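PDB 5M41: nigritoxine, which is a bacterial toxin with a new fold that acts on crustaceans and insects, by a mechanism not established here. Local coordinates for residues Ile574-Pro579 with Val695-Ala700; Asn597-Glu602 with Arg699-Asn704; His650-Arg655 with His660-Tyr665; Phe670-Glu675 with Gln747-Gly752; Ala717-Met722 with Leu737-Leu742. One frame throughout, in Å; residues are numbered along the deposited sequence.

How the contacts relate
All five contacts lie in the C-terminal part of the chain, where helices pack on a six-stranded antiparallel sheet. Contacts 1 and 2 are buried and share helix 688-704, which meets the end of strand 571-576 and the C-terminal half of strand 594-601. Contact 3, partly buried, joins strand 649-652 of the same sheet to the short strand 662-663 and carries the one flat stack of the set. Contacts 4 and 5 are helix pairs, also partly buried, that both use helix 739-751. Chemistry follows place: small polar groups at the strand end of contact 1, methyl packing in contacts 2 and 5, a charged stack in contact 3, mixed packing in contact 4.

Contact 1: residues Ile574-Pro579 with Val695-Ala700; sequences IAVNNP and VESMRA
S697 and N578 meet side chain to side chain where strand 571-576 runs out beside helix 688-704. The polar groups are close without bonding to each other. S697 OG stands 3.2 Å from both N578 CB and N578 CG, so the hydroxyl sits against the root of the amide. OG lies beside its own backbone N (chi1 -76°) and is hydrogen-bonded back along the helix to N693 O. The amide is held at both ends, OD1 by Y580 N and ND2 by N693 OD1, which fixes its rotation; N693 thus holds both S697 and N578. E696 crosses N578 at about a right angle, its OE1 4.1 Å from N578 ND2 with carboxylate and amide planes turned 63° apart, and OE1 is salt-bridged to K557 NZ.

The remaining touch is a methyl on a hydroxyl: V576 CG1 is 4.1 Å from S697 OG. The contact joins the end of strand 571-576 and the loop just after it to one face of helix 688-704. V583 of strand 583-589 touches M698 on this helix, F560 of strand 560-562 packs on V576, and helix 546-555 lies against N577 and P579.

Contact 2: residues Asn597-Glu602 with Arg699-Asn704; sequences NHLTLE and RATAKN
L599 and A702 mark the closest backbone approach, their CA atoms 6.9 Å apart, where helix 688-704 packs on one face of an antiparallel sheet. Strand 594-601 is an inner strand of that sheet, so its alternating side chains leave L599 toward the helix and T600 away from it. No hydrogen bond joins the two segments.

One leucine makes the junction. L599 CG is anti to the backbone N (chi1 -173°), and CD1 is the methyl that reaches the helix, 3.7 Å from T701 CG2. The L599 and T701 side chains cross at about a right angle. T701 turns its methyl to the leucine while OG1 bonds to S697 O one turn back, which satisfies the hydroxyl within the helix. Around them, L667 of helix 667-676 touches both L599 and A702, F651 of the neighbouring strand touches L599, and L712 touches both L599 and A702. The same CD1 of L599 also lies 3.7 Å from the backbone N of A702 and 4.2 Å from A702 CB.

Contact 3: residues His650-Arg655 with His660-Tyr665; sequences HFRTDR and HSLTTY
The guanidinium of R652 lies flat on the imidazole of H660, centres 3.7 Å apart and planes only 10° from parallel. H660 CD2 sits over the centre of the guanidinium face, 3.5 Å from R652 CZ. CZ and NH1 lie over the imidazole, CZ offset toward its rim and NH1 3.8 Å from H660 ND1, while NE and NH2 pass beyond the rim, NH2 3.6 Å from H660 NE2. The arginine chain bends at chi3 (56°) to lay its end group down in this way. NH1 forms a salt bridge with D715 on strand 713-715 of the antiparallel sheet, to which strands 649-652 (R652 with F713) and 662-663 (T663 with L714) both hydrogen-bond. H660 NE2 has a weak hydrogen bond to N596 OD1.

Next to the stack, L662 packs between the two segments, whose touching parts run 105° apart end to end. Its CD2 touches R652 CG at 3.7 Å, while CD1 packs on the backbone, 3.7 Å from T653 O and 3.9 Å from D654 CA. Farther along, F651 CE1 meets Y665 CD2 at 4.3 Å, and both rings touch M722 of helix 719-731. T663 OG1 accepts from Y665 N in an ST turn as the chain turns its corner at T664.

The contact thus passes from a polar stack to an apolar ring pair. Close to a guanidinium, the imidazole would probably favour its neutral form, and the D715 carboxylate would be expected to offset part of the arginine's charge.

Contact 4: residues Phe670-Glu675 with Gln747-Gly752; sequences FITVVE and QKLRNG
R750 NH2 donates to Q747 OE1 at 3.0 Å, nearly straight (173°), holding the guanidinium that faces T672 at a crossing of two helices whose axes approach to 9.7 Å at 67°. The acceptor Q747 OE1 lies in the guanidinium plane of R750, whereas NH2 stands well above the carbonyl plane of the glutamine, off its lone pairs. Q747 NE2 passes the chain on to N751 OD1, 3.3 Å away, so three polar side chains are linked along the outer face of helix 739-751. Across the crossing, T672 OG1 is 3.5 Å from R750 NH1, near the guanidinium plane. No hydrogen bond joins them; the hydroxyl is bonded to Q668 O one turn back in helix 667-676.

The apolar half is carried by L749. It and T672 slide past each other in opposite directions, with T672 CG2 3.8 Å from L749 CB. M726 and L730 of helix 719-731 also touch V673. L749 CD1 finishes over the turn, 3.9 Å from T672 O and 4.2 Å from V673 CG2.

Contact 5: residues Ala717-Met722 with Leu737-Leu742; sequences ASTNYM and LNLQGL
L739 meets T719 and M722 where the first turns of two successive helices, 719-731 and 739-751, pack together. Followed outward, L739 points its CB toward the other helix. CG lies beside the backbone N (chi1 -71°) and is 4.1 Å from T719 CG2. The branch then divides its contacts: CD1 rests on the threonine, 3.8 Å from T719 CG2 and 3.9 Å from T719 OG1, and CD2 turns to the methionine, 4.1 Å from M722 CG. One leucine thus spans two residues that lie about a turn apart on the facing helix.

M722 CG, anti to the backbone N (chi1 -179°), meets the leucines; the bends at chi2 and chi3 carry SD and CE on toward F651 and F670. L742, one turn after L739, adds a looser touch, its CD1 4.5 Å from M722 CG. Y665 packs on M722, L739 and L742, tying this helix pair to strand 665-666. T719 OG1, although close to the leucine, is satisfied by V716 O.

N738 N-caps helix 739-751: its OD1 accepts from the backbone N of G741 at 2.8 Å, with an N-H...O angle of 162°.

Contact 1: residues Ile574-Pro579 with Val695-Ala700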
# COMPACT_ATOMS: atom_id res chain seq x y z
N ILE A 574 -23.64 28.65 15.01
CA ILE A 574 -23.10 27.48 15.73
C ILE A 574 -22.57 26.47 14.70
O ILE A 574 -23.33 25.96 13.85
CB ILE A 574 -24.18 26.81 16.64
CG1 ILE A 574 -25.05 27.85 17.38
CG2 ILE A 574 -23.54 25.81 17.60
CD1 ILE A 574 -24.32 28.66 18.45
N ALA A 575 -21.27 26.21 14.77
CA ALA A 575 -20.56 25.47 13.71
C ALA A 575 -19.72 24.33 14.26
O ALA A 575 -18.99 24.50 15.25
CB ALA A 575 -19.66 26.42 12.92
N VAL A 576 -19.81 23.18 13.60
CA VAL A 576 -19.08 22.01 14.04
C VAL A 576 -17.59 22.13 13.63
O VAL A 576 -17.27 22.87 12.69
CB VAL A 576 -19.77 20.70 13.53
CG1 VAL A 576 -19.45 20.44 12.06
CG2 VAL A 576 -19.33 19.51 14.38
N ASN A 577 -16.68 21.47 14.36
CA ASN A 577 -15.26 21.52 14.03
C ASN A 577 -14.87 20.75 12.78
O ASN A 577 -13.88 21.13 12.10
CB ASN A 577 -14.41 20.99 15.17
CG ASN A 577 -14.36 21.92 16.36
OD1 ASN A 577 -14.63 23.11 16.24
ND2 ASN A 577 -13.99 21.37 17.51
N ASN A 578 -15.60 19.67 12.47
CA ASN A 578 -15.26 18.77 11.34
C ASN A 578 -14.74 19.54 10.14
O ASN A 578 -15.43 20.44 9.63
CB ASN A 578 -16.48 17.96 10.90
CG ASN A 578 -16.10 16.77 10.01
OD1 ASN A 578 -15.37 16.91 9.01
ND2 ASN A 578 -16.58 15.59 10.39
N PRO A 579 -13.52 19.21 9.66
CA PRO A 579 -12.98 20.07 8.61
C PRO A 579 -13.68 19.91 7.25
O PRO A 579 -13.46 20.71 6.37
CB PRO A 579 -11.50 19.64 8.52
CG PRO A 579 -11.48 18.25 9.04
CD PRO A 579 -12.61 18.11 10.02
N VAL A 695 -21.12 14.37 4.99
CA VAL A 695 -22.45 13.91 5.31
C VAL A 695 -22.64 13.92 6.83
O VAL A 695 -23.63 14.46 7.36
CB VAL A 695 -22.68 12.51 4.67
CG1 VAL A 695 -23.88 11.81 5.27
CG2 VAL A 695 -22.87 12.66 3.16
N GLU A 696 -21.69 13.32 7.54
CA GLU A 696 -21.74 13.28 9.01
C GLU A 696 -21.79 14.70 9.60
O GLU A 696 -22.52 14.91 10.54
CB GLU A 696 -20.55 12.49 9.56
CG GLU A 696 -20.46 12.44 11.08
CD GLU A 696 -19.27 11.61 11.56
OE1 GLU A 696 -18.14 11.82 11.06
OE2 GLU A 696 -19.46 10.74 12.44
N SER A 697 -21.03 15.65 9.02
CA SER A 697 -21.12 17.07 9.43
C SER A 697 -22.54 17.57 9.31
O SER A 697 -23.06 18.23 10.20
CB SER A 697 -20.27 17.97 8.54
OG SER A 697 -18.90 17.86 8.86
N MET A 698 -23.17 17.26 8.18
CA MET A 698 -24.53 17.72 7.94
C MET A 698 -25.53 17.16 8.95
O MET A 698 -26.34 17.91 9.49
CB MET A 698 -24.93 17.42 6.51
CG MET A 698 -24.08 18.24 5.56
SD MET A 698 -24.49 17.82 3.86
CE MET A 698 -23.41 18.94 3.00
N ARG A 699 -25.43 15.86 9.20
CA ARG A 699 -26.28 15.17 10.16
C ARG A 699 -26.07 15.65 11.60
O ARG A 699 -27.04 15.90 12.33
CB ARG A 699 -26.06 13.65 10.05
CG ARG A 699 -26.72 13.03 8.82
CD ARG A 699 -26.35 11.56 8.66
NE ARG A 699 -26.96 11.00 7.45
CZ ARG A 699 -26.57 9.88 6.84
NH1 ARG A 699 -25.54 9.19 7.31
NH2 ARG A 699 -27.22 9.45 5.76
N ALA A 700 -24.81 15.80 12.01
CA ALA A 700 -24.50 16.35 13.34
C ALA A 700 -25.06 17.78 13.52
O ALA A 700 -25.56 18.12 14.59
CB ALA A 700 -22.99 16.31 13.62

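Contact 2: residues Asn597-Glu602 with Arg699-Asn704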
# COMPACT_ATOMS: atom_id res chain seq x y z
N ASN A 597 -34.40 29.89 14.23
CA ASN A 597 -33.49 28.76 14.18
C ASN A 597 -33.50 28.14 12.78
O ASN A 597 -34.57 27.84 12.26
CB ASN A 597 -33.88 27.73 15.22
CG ASN A 597 -32.86 26.61 15.37
OD1 ASN A 597 -31.71 26.71 14.90
ND2 ASN A 597 -33.26 25.55 16.07
N HIS A 598 -32.33 28.01 12.16
CA HIS A 598 -32.26 27.42 10.81
C HIS A 598 -30.89 26.87 10.51
O HIS A 598 -29.91 27.29 11.12
CB HIS A 598 -32.66 28.43 9.73
CG HIS A 598 -31.72 29.61 9.63
ND1 HIS A 598 -31.77 30.67 10.49
CD2 HIS A 598 -30.68 29.88 8.74
CE1 HIS A 598 -30.81 31.56 10.16
NE2 HIS A 598 -30.15 31.08 9.09
N LEU A 599 -30.84 25.92 9.57
CA LEU A 599 -29.58 25.33 9.10
C LEU A 599 -29.16 26.03 7.82
O LEU A 599 -30.00 26.32 6.95
CB LEU A 599 -29.73 23.82 8.84
CG LEU A 599 -28.44 23.05 8.49
CD1 LEU A 599 -28.44 21.67 9.13
CD2 LEU A 599 -28.19 22.97 6.98
N THR A 600 -27.87 26.31 7.70
CA THR A 600 -27.34 26.99 6.54
C THR A 600 -26.33 26.13 5.83
O THR A 600 -25.43 25.59 6.46
CB THR A 600 -26.68 28.33 6.91
OG1 THR A 600 -27.71 29.23 7.31
CG2 THR A 600 -25.94 28.94 5.71
N LEU A 601 -26.52 26.01 4.52
CA LEU A 601 -25.56 25.38 3.64
C LEU A 601 -24.71 26.47 3.02
O LEU A 601 -25.24 27.43 2.44
CB LEU A 601 -26.30 24.59 2.54
CG LEU A 601 -25.40 24.06 1.41
CD1 LEU A 601 -24.42 22.99 1.93
CD2 LEU A 601 -26.24 23.55 0.25
N GLU A 602 -23.39 26.31 3.13
CA GLU A 602 -22.43 27.26 2.60
C GLU A 602 -22.19 27.03 1.09
O GLU A 602 -21.26 26.32 0.69
CB GLU A 602 -21.14 27.16 3.41
CG GLU A 602 -21.31 27.57 4.87
CD GLU A 602 -20.36 26.83 5.81
OE1 GLU A 602 -19.25 26.44 5.39
OE2 GLU A 602 -20.72 26.63 6.99
N ARG A 699 -25.43 15.86 9.20
CA ARG A 699 -26.28 15.17 10.16
C ARG A 699 -26.07 15.65 11.60
O ARG A 699 -27.04 15.90 12.33
CB ARG A 699 -26.06 13.65 10.05
CG ARG A 699 -26.72 13.03 8.82
CD ARG A 699 -26.35 11.56 8.66
NE ARG A 699 -26.96 11.00 7.45
CZ ARG A 699 -26.57 9.88 6.84
NH1 ARG A 699 -25.54 9.19 7.31
NH2 ARG A 699 -27.22 9.45 5.76
N ALA A 700 -24.81 15.80 12.01
CA ALA A 700 -24.50 16.35 13.34
C ALA A 700 -25.06 17.78 13.52
O ALA A 700 -25.56 18.12 14.59
CB ALA A 700 -22.99 16.31 13.62
N THR A 701 -24.99 18.59 12.46
CA THR A 701 -25.45 19.98 12.51
C THR A 701 -26.97 20.02 12.63
O THR A 701 -27.49 20.74 13.47
CB THR A 701 -24.92 20.78 11.31
OG1 THR A 701 -23.49 20.83 11.37
CG2 THR A 701 -25.45 22.21 11.30
N ALA A 702 -27.68 19.21 11.83
CA ALA A 702 -29.14 19.06 11.94
C ALA A 702 -29.55 18.66 13.36
O ALA A 702 -30.46 19.24 13.95
CB ALA A 702 -29.67 18.04 10.94
N LYS A 703 -28.85 17.67 13.90
CA LYS A 703 -29.15 17.16 15.22
C LYS A 703 -28.90 18.21 16.32
O LYS A 703 -29.72 18.42 17.20
CB LYS A 703 -28.31 15.91 15.50
CG LYS A 703 -28.57 15.32 16.87
CD LYS A 703 -27.80 14.03 17.11
CE LYS A 703 -28.12 13.50 18.49
NZ LYS A 703 -27.95 12.02 18.56
N ASN A 704 -27.74 18.85 16.25
CA ASN A 704 -27.35 19.83 17.25
C ASN A 704 -28.30 21.04 17.36
O ASN A 704 -28.41 21.62 18.43
CB ASN A 704 -25.91 20.30 17.02
CG ASN A 704 -25.33 20.99 18.24
OD1 ASN A 704 -25.29 20.41 19.33
ND2 ASN A 704 -24.91 22.24 18.07

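Contact 3: residues His650-Arg655 with His660-Tyr665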
# COMPACT_ATOMS: atom_id res chain seq x y z
N HIS A 650 -30.75 27.95 2.94
CA HIS A 650 -31.28 27.77 4.29
C HIS A 650 -32.37 26.73 4.37
O HIS A 650 -33.23 26.65 3.49
CB HIS A 650 -31.79 29.11 4.85
CG HIS A 650 -30.80 30.24 4.71
ND1 HIS A 650 -29.67 30.31 5.45
CD2 HIS A 650 -30.79 31.36 3.87
CE1 HIS A 650 -28.97 31.42 5.10
NE2 HIS A 650 -29.66 32.06 4.14
N PHE A 651 -32.33 25.93 5.43
CA PHE A 651 -33.36 24.95 5.74
C PHE A 651 -33.87 25.25 7.15
O PHE A 651 -33.10 25.69 8.01
CB PHE A 651 -32.78 23.55 5.80
CG PHE A 651 -32.25 23.02 4.49
CD1 PHE A 651 -32.98 22.10 3.75
CD2 PHE A 651 -30.97 23.35 4.05
CE1 PHE A 651 -32.48 21.57 2.57
CE2 PHE A 651 -30.45 22.81 2.88
CZ PHE A 651 -31.21 21.92 2.14
N ARG A 652 -35.14 24.99 7.41
CA ARG A 652 -35.71 25.20 8.76
C ARG A 652 -36.85 24.22 8.98
O ARG A 652 -37.37 23.66 8.01
CB ARG A 652 -36.16 26.66 8.98
CG ARG A 652 -36.44 27.42 7.68
CD ARG A 652 -37.01 28.82 7.83
NE ARG A 652 -36.20 29.71 8.66
CZ ARG A 652 -35.22 30.50 8.22
NH1 ARG A 652 -34.88 30.51 6.95
NH2 ARG A 652 -34.57 31.27 9.07
N THR A 653 -37.23 24.00 10.24
CA THR A 653 -38.34 23.10 10.53
C THR A 653 -39.65 23.85 10.31
O THR A 653 -39.68 25.10 10.34
CB THR A 653 -38.33 22.58 11.98
OG1 THR A 653 -38.58 23.67 12.87
CG2 THR A 653 -36.99 21.95 12.33
N ASP A 654 -40.72 23.10 10.10
CA ASP A 654 -42.04 23.69 10.02
C ASP A 654 -42.43 24.51 11.28
O ASP A 654 -42.96 25.63 11.16
CB ASP A 654 -43.09 22.62 9.74
CG ASP A 654 -44.47 23.20 9.58
OD1 ASP A 654 -44.71 23.84 8.54
OD2 ASP A 654 -45.28 23.05 10.51
N ARG A 655 -42.15 23.97 12.46
CA ARG A 655 -42.59 24.58 13.70
C ARG A 655 -41.79 25.86 14.03
O ARG A 655 -42.27 26.71 14.77
CB ARG A 655 -42.49 23.58 14.85
CG ARG A 655 -41.09 23.34 15.36
CD ARG A 655 -41.03 22.20 16.38
NE ARG A 655 -39.64 21.82 16.70
CZ ARG A 655 -38.88 21.00 15.97
NH1 ARG A 655 -39.35 20.46 14.84
NH2 ARG A 655 -37.64 20.72 16.35
N HIS A 660 -41.21 32.48 7.17
CA HIS A 660 -40.53 31.95 5.99
C HIS A 660 -41.37 30.86 5.36
O HIS A 660 -41.74 29.90 6.04
CB HIS A 660 -39.14 31.41 6.35
CG HIS A 660 -38.21 32.44 6.94
ND1 HIS A 660 -37.43 33.24 6.18
CD2 HIS A 660 -37.94 32.77 8.26
CE1 HIS A 660 -36.71 34.06 6.98
NE2 HIS A 660 -37.02 33.77 8.25
N SER A 661 -41.69 31.00 4.07
CA SER A 661 -42.40 29.95 3.35
C SER A 661 -41.41 28.80 3.05
O SER A 661 -40.26 29.04 2.68
CB SER A 661 -43.01 30.48 2.05
OG SER A 661 -43.87 31.57 2.31
N LEU A 662 -41.88 27.57 3.21
CA LEU A 662 -41.03 26.38 3.06
C LEU A 662 -41.42 25.57 1.84
O LEU A 662 -42.58 25.58 1.42
CB LEU A 662 -41.09 25.51 4.32
CG LEU A 662 -40.67 26.17 5.64
CD1 LEU A 662 -40.57 25.14 6.75
CD2 LEU A 662 -39.36 26.93 5.50
N THR A 663 -40.44 24.89 1.24
CA THR A 663 -40.75 23.91 0.22
C THR A 663 -40.94 22.57 0.91
O THR A 663 -40.81 22.48 2.13
CB THR A 663 -39.61 23.76 -0.80
OG1 THR A 663 -38.49 23.19 -0.13
CG2 THR A 663 -39.24 25.11 -1.44
N THR A 664 -41.24 21.53 0.14
CA THR A 664 -41.35 20.17 0.67
C THR A 664 -40.03 19.40 0.47
O THR A 664 -39.93 18.23 0.80
CB THR A 664 -42.48 19.43 -0.05
OG1 THR A 664 -42.20 19.45 -1.46
CG2 THR A 664 -43.85 20.14 0.20
N TYR A 665 -39.02 20.07 -0.08
CA TYR A 665 -37.68 19.50 -0.25
C TYR A 665 -36.94 19.51 1.08
O TYR A 665 -36.90 20.54 1.76
CB TYR A 665 -36.88 20.30 -1.28
CG TYR A 665 -35.53 19.71 -1.62
CD1 TYR A 665 -35.43 18.66 -2.54
CD2 TYR A 665 -34.35 20.24 -1.07
CE1 TYR A 665 -34.21 18.12 -2.88
CE2 TYR A 665 -33.10 19.70 -1.42
CZ TYR A 665 -33.05 18.64 -2.33
OH TYR A 665 -31.86 18.07 -2.72

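Contact 4: residues Phe670-Glu675 with Gln747-Gly752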
# COMPACT_ATOMS: atom_id res chain seq x y z
N PHE A 670 -31.42 16.13 0.05
CA PHE A 670 -30.12 16.69 -0.33
C PHE A 670 -29.00 15.73 0.02
O PHE A 670 -28.16 15.38 -0.82
CB PHE A 670 -29.89 18.06 0.35
CG PHE A 670 -28.58 18.70 0.01
CD1 PHE A 670 -28.39 19.30 -1.23
CD2 PHE A 670 -27.53 18.73 0.92
CE1 PHE A 670 -27.19 19.90 -1.56
CE2 PHE A 670 -26.32 19.33 0.61
CZ PHE A 670 -26.15 19.91 -0.64
N ILE A 671 -29.03 15.25 1.26
CA ILE A 671 -28.00 14.36 1.77
C ILE A 671 -27.97 13.05 0.99
O ILE A 671 -26.90 12.56 0.60
CB ILE A 671 -28.16 14.14 3.30
CG1 ILE A 671 -27.75 15.42 4.06
CG2 ILE A 671 -27.37 12.93 3.78
CD1 ILE A 671 -27.91 15.32 5.58
N THR A 672 -29.15 12.49 0.74
CA THR A 672 -29.25 11.22 -0.02
C THR A 672 -28.54 11.34 -1.38
O THR A 672 -27.76 10.49 -1.74
CB THR A 672 -30.71 10.79 -0.21
OG1 THR A 672 -31.32 10.62 1.08
CG2 THR A 672 -30.81 9.47 -1.01
N VAL A 673 -28.80 12.41 -2.11
CA VAL A 673 -28.16 12.58 -3.41
C VAL A 673 -26.65 12.81 -3.24
O VAL A 673 -25.82 12.17 -3.91
CB VAL A 673 -28.87 13.66 -4.26
CG1 VAL A 673 -28.07 14.02 -5.50
CG2 VAL A 673 -30.24 13.13 -4.71
N VAL A 674 -26.27 13.67 -2.30
CA VAL A 674 -24.86 14.02 -2.12
C VAL A 674 -24.03 12.77 -1.80
O VAL A 674 -22.95 12.56 -2.37
CB VAL A 674 -24.69 15.08 -0.99
CG1 VAL A 674 -23.25 15.12 -0.50
CG2 VAL A 674 -25.12 16.44 -1.51
N GLU A 675 -24.55 11.97 -0.87
CA GLU A 675 -23.96 10.73 -0.43
C GLU A 675 -23.77 9.73 -1.58
O GLU A 675 -22.74 9.08 -1.68
CB GLU A 675 -24.88 10.11 0.62
CG GLU A 675 -24.31 8.91 1.35
CD GLU A 675 -25.23 8.43 2.47
OE1 GLU A 675 -26.47 8.54 2.30
OE2 GLU A 675 -24.72 7.94 3.51
N GLN A 747 -35.68 9.80 -3.82
CA GLN A 747 -36.61 8.67 -3.74
C GLN A 747 -36.14 7.42 -4.50
O GLN A 747 -36.15 6.33 -3.95
CB GLN A 747 -38.03 9.07 -4.20
CG GLN A 747 -39.11 8.08 -3.76
CD GLN A 747 -39.09 7.84 -2.24
OE1 GLN A 747 -39.14 8.79 -1.45
NE2 GLN A 747 -39.00 6.57 -1.83
N LYS A 748 -35.71 7.60 -5.75
CA LYS A 748 -35.12 6.52 -6.55
C LYS A 748 -33.94 5.87 -5.85
O LYS A 748 -33.76 4.66 -5.97
CB LYS A 748 -34.65 7.02 -7.92
CG LYS A 748 -35.73 7.01 -8.99
CD LYS A 748 -35.25 7.74 -10.23
CE LYS A 748 -36.39 7.88 -11.22
NZ LYS A 748 -35.95 8.55 -12.48
N LEU A 749 -33.14 6.66 -5.13
CA LEU A 749 -31.98 6.09 -4.44
C LEU A 749 -32.34 5.22 -3.23
O LEU A 749 -31.65 4.26 -2.96
CB LEU A 749 -30.99 7.18 -4.04
CG LEU A 749 -30.22 7.72 -5.23
CD1 LEU A 749 -29.54 9.02 -4.85
CD2 LEU A 749 -29.24 6.68 -5.74
N ARG A 750 -33.41 5.58 -2.51
CA ARG A 750 -33.90 4.78 -1.38
C ARG A 750 -34.61 3.49 -1.83
O ARG A 750 -34.56 2.48 -1.14
CB ARG A 750 -34.81 5.62 -0.47
CG ARG A 750 -34.10 6.75 0.28
CD ARG A 750 -35.01 7.47 1.26
NE ARG A 750 -35.99 8.32 0.59
CZ ARG A 750 -35.87 9.64 0.41
NH1 ARG A 750 -34.80 10.30 0.87
NH2 ARG A 750 -36.83 10.31 -0.22
N ASN A 751 -35.25 3.53 -3.00
CA ASN A 751 -35.94 2.36 -3.57
C ASN A 751 -35.00 1.19 -3.91
O ASN A 751 -35.36 0.03 -3.70
CB ASN A 751 -36.73 2.75 -4.84
CG ASN A 751 -37.97 3.58 -4.54
OD1 ASN A 751 -38.35 3.77 -3.38
ND2 ASN A 751 -38.61 4.07 -5.60
N GLY A 752 -33.81 1.51 -4.43
CA GLY A 752 -32.81 0.51 -4.79
C GLY A 752 -32.17 -0.21 -3.61
O GLY A 752 -31.89 0.39 -2.58

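Contact 5: residues Ala717-Met722 with Leu737-Leu742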
# COMPACT_ATOMS: atom_id res chain seq x y z
N ALA A 717 -37.28 30.71 -0.61
CA ALA A 717 -36.32 31.72 -1.08
C ALA A 717 -34.98 31.12 -1.54
O ALA A 717 -34.26 31.72 -2.34
CB ALA A 717 -36.11 32.80 -0.01
N SER A 718 -34.65 29.92 -1.04
CA SER A 718 -33.42 29.24 -1.44
C SER A 718 -33.58 28.35 -2.71
O SER A 718 -32.60 27.78 -3.19
CB SER A 718 -32.93 28.38 -0.29
OG SER A 718 -32.54 29.18 0.81
N THR A 719 -34.81 28.23 -3.21
CA THR A 719 -35.12 27.34 -4.34
C THR A 719 -34.13 27.43 -5.51
O THR A 719 -33.51 26.43 -5.89
CB THR A 719 -36.53 27.58 -4.89
OG1 THR A 719 -37.47 27.30 -3.85
CG2 THR A 719 -36.84 26.64 -6.14
N ASN A 720 -34.01 28.64 -6.07
CA ASN A 720 -33.14 28.86 -7.22
C ASN A 720 -31.68 28.58 -6.92
O ASN A 720 -30.96 28.03 -7.77
CB ASN A 720 -33.34 30.28 -7.79
CG ASN A 720 -34.68 30.43 -8.50
OD1 ASN A 720 -35.41 29.44 -8.64
ND2 ASN A 720 -35.01 31.65 -8.94
N TYR A 721 -31.24 28.92 -5.71
CA TYR A 721 -29.85 28.71 -5.30
C TYR A 721 -29.56 27.22 -5.27
O TYR A 721 -28.54 26.78 -5.82
CB TYR A 721 -29.53 29.36 -3.95
CG TYR A 721 -29.84 30.85 -3.85
CD1 TYR A 721 -29.74 31.70 -4.97
CD2 TYR A 721 -30.22 31.41 -2.63
CE1 TYR A 721 -30.03 33.06 -4.87
CE2 TYR A 721 -30.51 32.77 -2.52
CZ TYR A 721 -30.41 33.59 -3.64
OH TYR A 721 -30.71 34.92 -3.51
N MET A 722 -30.47 26.45 -4.68
CA MET A 722 -30.35 24.98 -4.61
C MET A 722 -30.33 24.30 -6.00
O MET A 722 -29.46 23.48 -6.28
CB MET A 722 -31.44 24.38 -3.71
CG MET A 722 -31.36 22.86 -3.58
SD MET A 722 -29.76 22.24 -2.98
CE MET A 722 -30.05 22.38 -1.22
N LEU A 737 -32.40 21.50 -13.45
CA LEU A 737 -33.05 20.66 -12.44
C LEU A 737 -34.07 21.46 -11.64
O LEU A 737 -33.93 22.67 -11.50
CB LEU A 737 -32.01 20.05 -11.50
CG LEU A 737 -30.93 19.12 -12.06
CD1 LEU A 737 -29.98 18.70 -10.94
CD2 LEU A 737 -31.57 17.89 -12.71
N ASN A 738 -35.09 20.78 -11.13
CA ASN A 738 -36.03 21.41 -10.21
C ASN A 738 -36.11 20.56 -8.95
O ASN A 738 -35.59 19.42 -8.93
CB ASN A 738 -37.42 21.70 -10.84
CG ASN A 738 -38.17 20.43 -11.26
OD1 ASN A 738 -37.94 19.34 -10.73
ND2 ASN A 738 -39.11 20.60 -12.20
N LEU A 739 -36.75 21.10 -7.92
CA LEU A 739 -36.77 20.48 -6.60
C LEU A 739 -37.48 19.13 -6.60
O LEU A 739 -37.04 18.19 -5.93
CB LEU A 739 -37.42 21.41 -5.57
CG LEU A 739 -36.64 22.65 -5.12
CD1 LEU A 739 -37.51 23.43 -4.14
CD2 LEU A 739 -35.29 22.33 -4.50
N GLN A 740 -38.56 19.02 -7.37
CA GLN A 740 -39.28 17.78 -7.44
C GLN A 740 -38.38 16.71 -8.08
O GLN A 740 -38.30 15.59 -7.60
CB GLN A 740 -40.60 17.95 -8.24
CG GLN A 740 -41.68 16.93 -7.87
CD GLN A 740 -42.01 16.91 -6.37
OE1 GLN A 740 -42.64 17.83 -5.85
NE2 GLN A 740 -41.55 15.87 -5.68
N GLY A 741 -37.71 17.07 -9.17
CA GLY A 741 -36.75 16.15 -9.81
C GLY A 741 -35.68 15.73 -8.80
O GLY A 741 -35.33 14.57 -8.72
N LEU A 742 -35.20 16.69 -8.00
CA LEU A 742 -34.21 16.38 -6.97
C LEU A 742 -34.79 15.46 -5.88
O LEU A 742 -34.11 14.53 -5.45
CB LEU A 742 -33.64 17.67 -6.35
CG LEU A 742 -32.71 18.42 -7.30
CD1 LEU A 742 -32.34 19.75 -6.67
CD2 LEU A 742 -31.46 17.61 -7.63